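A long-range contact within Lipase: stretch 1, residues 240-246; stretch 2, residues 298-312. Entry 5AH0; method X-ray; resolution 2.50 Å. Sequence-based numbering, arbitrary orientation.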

# COMPACT_ATOMS: atom_id res chain seq x y z
N SER A 240 2.61 12.15 -2.03
CA SER A 240 2.23 13.46 -2.52
C SER A 240 1.95 13.44 -4.01
O SER A 240 2.37 12.53 -4.73
CB SER A 240 3.32 14.49 -2.21
OG SER A 240 4.51 14.21 -2.93
N THR A 241 1.25 14.47 -4.47
CA THR A 241 0.99 14.66 -5.89
C THR A 241 2.31 14.82 -6.64
O THR A 241 2.45 14.39 -7.79
CB THR A 241 0.12 15.88 -6.12
OG1 THR A 241 0.75 17.03 -5.53
CG2 THR A 241 -1.24 15.68 -5.47
N ASP A 242 3.29 15.40 -5.95
CA ASP A 242 4.60 15.67 -6.52
C ASP A 242 5.40 14.40 -6.71
O ASP A 242 6.00 14.19 -7.76
CB ASP A 242 5.37 16.62 -5.62
CG ASP A 242 4.56 17.82 -5.22
OD1 ASP A 242 4.02 18.51 -6.12
OD2 ASP A 242 4.42 18.05 -3.99
N GLY A 243 5.39 13.53 -5.70
CA GLY A 243 6.15 12.29 -5.77
C GLY A 243 5.50 11.19 -6.59
O GLY A 243 6.19 10.41 -7.26
N ALA A 244 4.18 11.12 -6.56
CA ALA A 244 3.47 10.07 -7.28
C ALA A 244 3.69 10.27 -8.78
O ALA A 244 3.95 9.33 -9.53
CB ALA A 244 1.99 10.08 -6.94
N ARG A 245 3.57 11.53 -9.17
CA ARG A 245 3.86 12.01 -10.50
C ARG A 245 5.16 11.41 -10.98
O ARG A 245 5.23 10.83 -12.06
CB ARG A 245 3.94 13.53 -10.47
CG ARG A 245 3.59 14.19 -11.75
CD ARG A 245 3.37 15.67 -11.58
NE ARG A 245 4.42 16.36 -10.85
CZ ARG A 245 4.56 17.68 -10.86
NH1 ARG A 245 3.73 18.42 -11.58
NH2 ARG A 245 5.54 18.26 -10.17
N VAL A 246 6.19 11.56 -10.15
CA VAL A 246 7.53 11.07 -10.46
C VAL A 246 7.52 9.56 -10.65
O VAL A 246 8.08 9.04 -11.63
CB VAL A 246 8.52 11.44 -9.34
CG1 VAL A 246 9.87 10.78 -9.58
CG2 VAL A 246 8.67 12.95 -9.25
N THR A 298 -7.33 23.32 -1.99
CA THR A 298 -7.07 23.59 -3.41
C THR A 298 -5.70 24.26 -3.58
O THR A 298 -5.14 24.79 -2.63
CB THR A 298 -8.17 24.46 -4.05
OG1 THR A 298 -8.26 25.71 -3.37
CG2 THR A 298 -9.51 23.75 -3.99
N ARG A 299 -5.17 24.21 -4.79
CA ARG A 299 -3.86 24.81 -5.04
C ARG A 299 -3.64 25.07 -6.51
O ARG A 299 -3.82 24.18 -7.34
CB ARG A 299 -2.75 23.90 -4.51
CG ARG A 299 -1.39 24.51 -4.59
CD ARG A 299 -0.36 23.49 -4.23
NE ARG A 299 -0.26 22.46 -5.25
CZ ARG A 299 -0.20 21.16 -5.01
NH1 ARG A 299 -0.26 20.71 -3.75
NH2 ARG A 299 -0.10 20.30 -6.01
N ASN A 300 -3.21 26.29 -6.81
CA ASN A 300 -2.98 26.70 -8.18
C ASN A 300 -1.59 27.30 -8.30
O ASN A 300 -1.44 28.50 -8.46
CB ASN A 300 -4.03 27.73 -8.63
CG ASN A 300 -4.08 27.90 -10.13
OD1 ASN A 300 -3.75 26.98 -10.87
ND2 ASN A 300 -4.46 29.09 -10.58
N GLU A 301 -0.58 26.45 -8.15
CA GLU A 301 0.79 26.93 -8.24
C GLU A 301 1.47 26.36 -9.47
O GLU A 301 1.18 25.25 -9.92
CB GLU A 301 1.58 26.56 -6.98
CG GLU A 301 1.01 27.20 -5.73
CD GLU A 301 1.60 26.64 -4.45
OE1 GLU A 301 2.62 25.91 -4.53
OE2 GLU A 301 1.04 26.91 -3.36
N GLN A 302 2.40 27.13 -10.02
CA GLN A 302 3.12 26.71 -11.20
C GLN A 302 4.18 25.67 -10.83
O GLN A 302 4.83 25.77 -9.79
CB GLN A 302 3.71 27.94 -11.90
CG GLN A 302 4.45 28.89 -10.98
CD GLN A 302 4.93 30.15 -11.70
OE1 GLN A 302 4.74 30.29 -12.91
NE2 GLN A 302 5.54 31.06 -10.95
N GLY A 303 4.29 24.63 -11.65
CA GLY A 303 5.26 23.58 -11.42
C GLY A 303 4.72 22.39 -10.64
O GLY A 303 5.28 21.30 -10.71
N ARG A 304 3.63 22.59 -9.91
CA ARG A 304 3.01 21.48 -9.18
C ARG A 304 1.67 21.11 -9.79
O ARG A 304 1.08 21.91 -10.53
CB ARG A 304 2.83 21.83 -7.70
CG ARG A 304 4.12 21.90 -6.91
CD ARG A 304 3.86 22.29 -5.47
NE ARG A 304 3.79 21.14 -4.58
CZ ARG A 304 3.22 21.17 -3.38
NH1 ARG A 304 2.66 22.29 -2.94
NH2 ARG A 304 3.20 20.08 -2.61
N VAL A 305 1.18 19.92 -9.49
CA VAL A 305 -0.13 19.47 -9.94
C VAL A 305 -1.20 20.45 -9.47
O VAL A 305 -1.27 20.77 -8.28
CB VAL A 305 -0.45 18.06 -9.40
CG1 VAL A 305 -1.86 17.63 -9.79
CG2 VAL A 305 0.59 17.07 -9.90
N ILE A 306 -2.02 20.92 -10.40
CA ILE A 306 -3.05 21.89 -10.05
C ILE A 306 -4.21 21.16 -9.37
O ILE A 306 -4.72 20.16 -9.89
CB ILE A 306 -3.57 22.69 -11.28
CG1 ILE A 306 -2.70 23.92 -11.55
CG2 ILE A 306 -4.99 23.19 -11.03
CD1 ILE A 306 -1.27 23.63 -11.96
N ILE A 307 -4.59 21.65 -8.20
CA ILE A 307 -5.60 20.99 -7.38
C ILE A 307 -6.87 21.82 -7.27
O ILE A 307 -6.94 22.83 -6.56
CB ILE A 307 -5.02 20.68 -6.01
CG1 ILE A 307 -3.91 19.65 -6.19
CG2 ILE A 307 -6.10 20.16 -5.06
CD1 ILE A 307 -3.02 19.53 -5.03
N ASP A 308 -7.89 21.35 -7.97
CA ASP A 308 -9.14 22.06 -8.17
C ASP A 308 -10.31 21.29 -7.58
O ASP A 308 -10.11 20.26 -6.93
CB ASP A 308 -9.38 22.26 -9.66
CG ASP A 308 -9.61 20.95 -10.37
OD1 ASP A 308 -8.62 20.26 -10.68
OD2 ASP A 308 -10.79 20.60 -10.62
N ASN A 309 -11.52 21.76 -7.86
CA ASN A 309 -12.72 21.17 -7.28
C ASN A 309 -12.88 19.68 -7.55
O ASN A 309 -13.46 18.96 -6.73
CB ASN A 309 -13.95 21.93 -7.78
CG ASN A 309 -14.05 23.31 -7.17
OD1 ASN A 309 -13.65 23.52 -6.03
ND2 ASN A 309 -14.58 24.26 -7.92
N SER A 310 -12.35 19.20 -8.66
CA SER A 310 -12.47 17.78 -8.98
C SER A 310 -11.63 16.91 -8.04
O SER A 310 -11.82 15.70 -7.99
CB SER A 310 -12.08 17.53 -10.44
OG SER A 310 -10.69 17.65 -10.66
N TRP A 311 -10.73 17.52 -7.28
CA TRP A 311 -9.90 16.80 -6.31
C TRP A 311 -10.52 16.73 -4.91
O TRP A 311 -10.05 15.97 -4.05
CB TRP A 311 -8.53 17.44 -6.19
CG TRP A 311 -7.64 17.05 -7.30
CD1 TRP A 311 -7.67 17.53 -8.57
CD2 TRP A 311 -6.57 16.10 -7.25
NE1 TRP A 311 -6.70 16.93 -9.32
CE2 TRP A 311 -6.00 16.05 -8.54
CE3 TRP A 311 -6.05 15.28 -6.24
CZ2 TRP A 311 -4.93 15.21 -8.85
CZ3 TRP A 311 -4.98 14.45 -6.55
CH2 TRP A 311 -4.43 14.43 -7.85
N LYS A 312 -11.56 17.51 -4.68
CA LYS A 312 -12.16 17.54 -3.35
C LYS A 312 -12.83 16.23 -2.90
O LYS A 312 -12.74 15.87 -1.73
CB LYS A 312 -13.16 18.70 -3.26
CG LYS A 312 -12.50 20.08 -3.22
CD LYS A 312 -13.52 21.20 -3.20
CE LYS A 312 -12.86 22.56 -3.03
NZ LYS A 312 -13.82 23.69 -3.19

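Three arginines donate every hydrogen bond across this contact, which buries 356 Å² in all, and each finds a different kind of acceptor: a carboxylate, a backbone carbonyl and a hydroxyl. Arg 304 forms the salt bridge: its NH2 lies 2.7 Å from Asp 242 OD2 with an N-H...O angle of 161°, and its NE lies 3.1 Å from Asp 242 OD1 at 147°. The carboxylate therefore meets the guanidinium at its edge, near the plane, where the N-H groups point. The CA-to-CB bonds of both residues run sideways, and the pairing is made by the side-chain ends.

Arg 245 instead binds a backbone acceptor. Its NH2 donates to Gly 303 O at 3.1 Å and 159°, while NH1 to the same Gly 303 O is a weak bond at 3.4 Å. Gly 303 belongs to the type II turn from Glu 301 to Arg 304, and its phi of 94° suits glycine.

Arg 299 NH2 also donates within its own stretch, to Val 305 O at 2.6 Å and 134°; its bond to Thr 241 OG1, at 3.4 Å, is weak despite a 163° angle.

Nonpolar packing accompanies these polar bonds. Thr 241 CB and Val 305 CB stand 4.0 Å apart, Arg 245 CD reaches Val 305 CG2 at 3.5 Å, and Thr 241 CG2 approaches Trp 311 CZ3 at 4.1 Å.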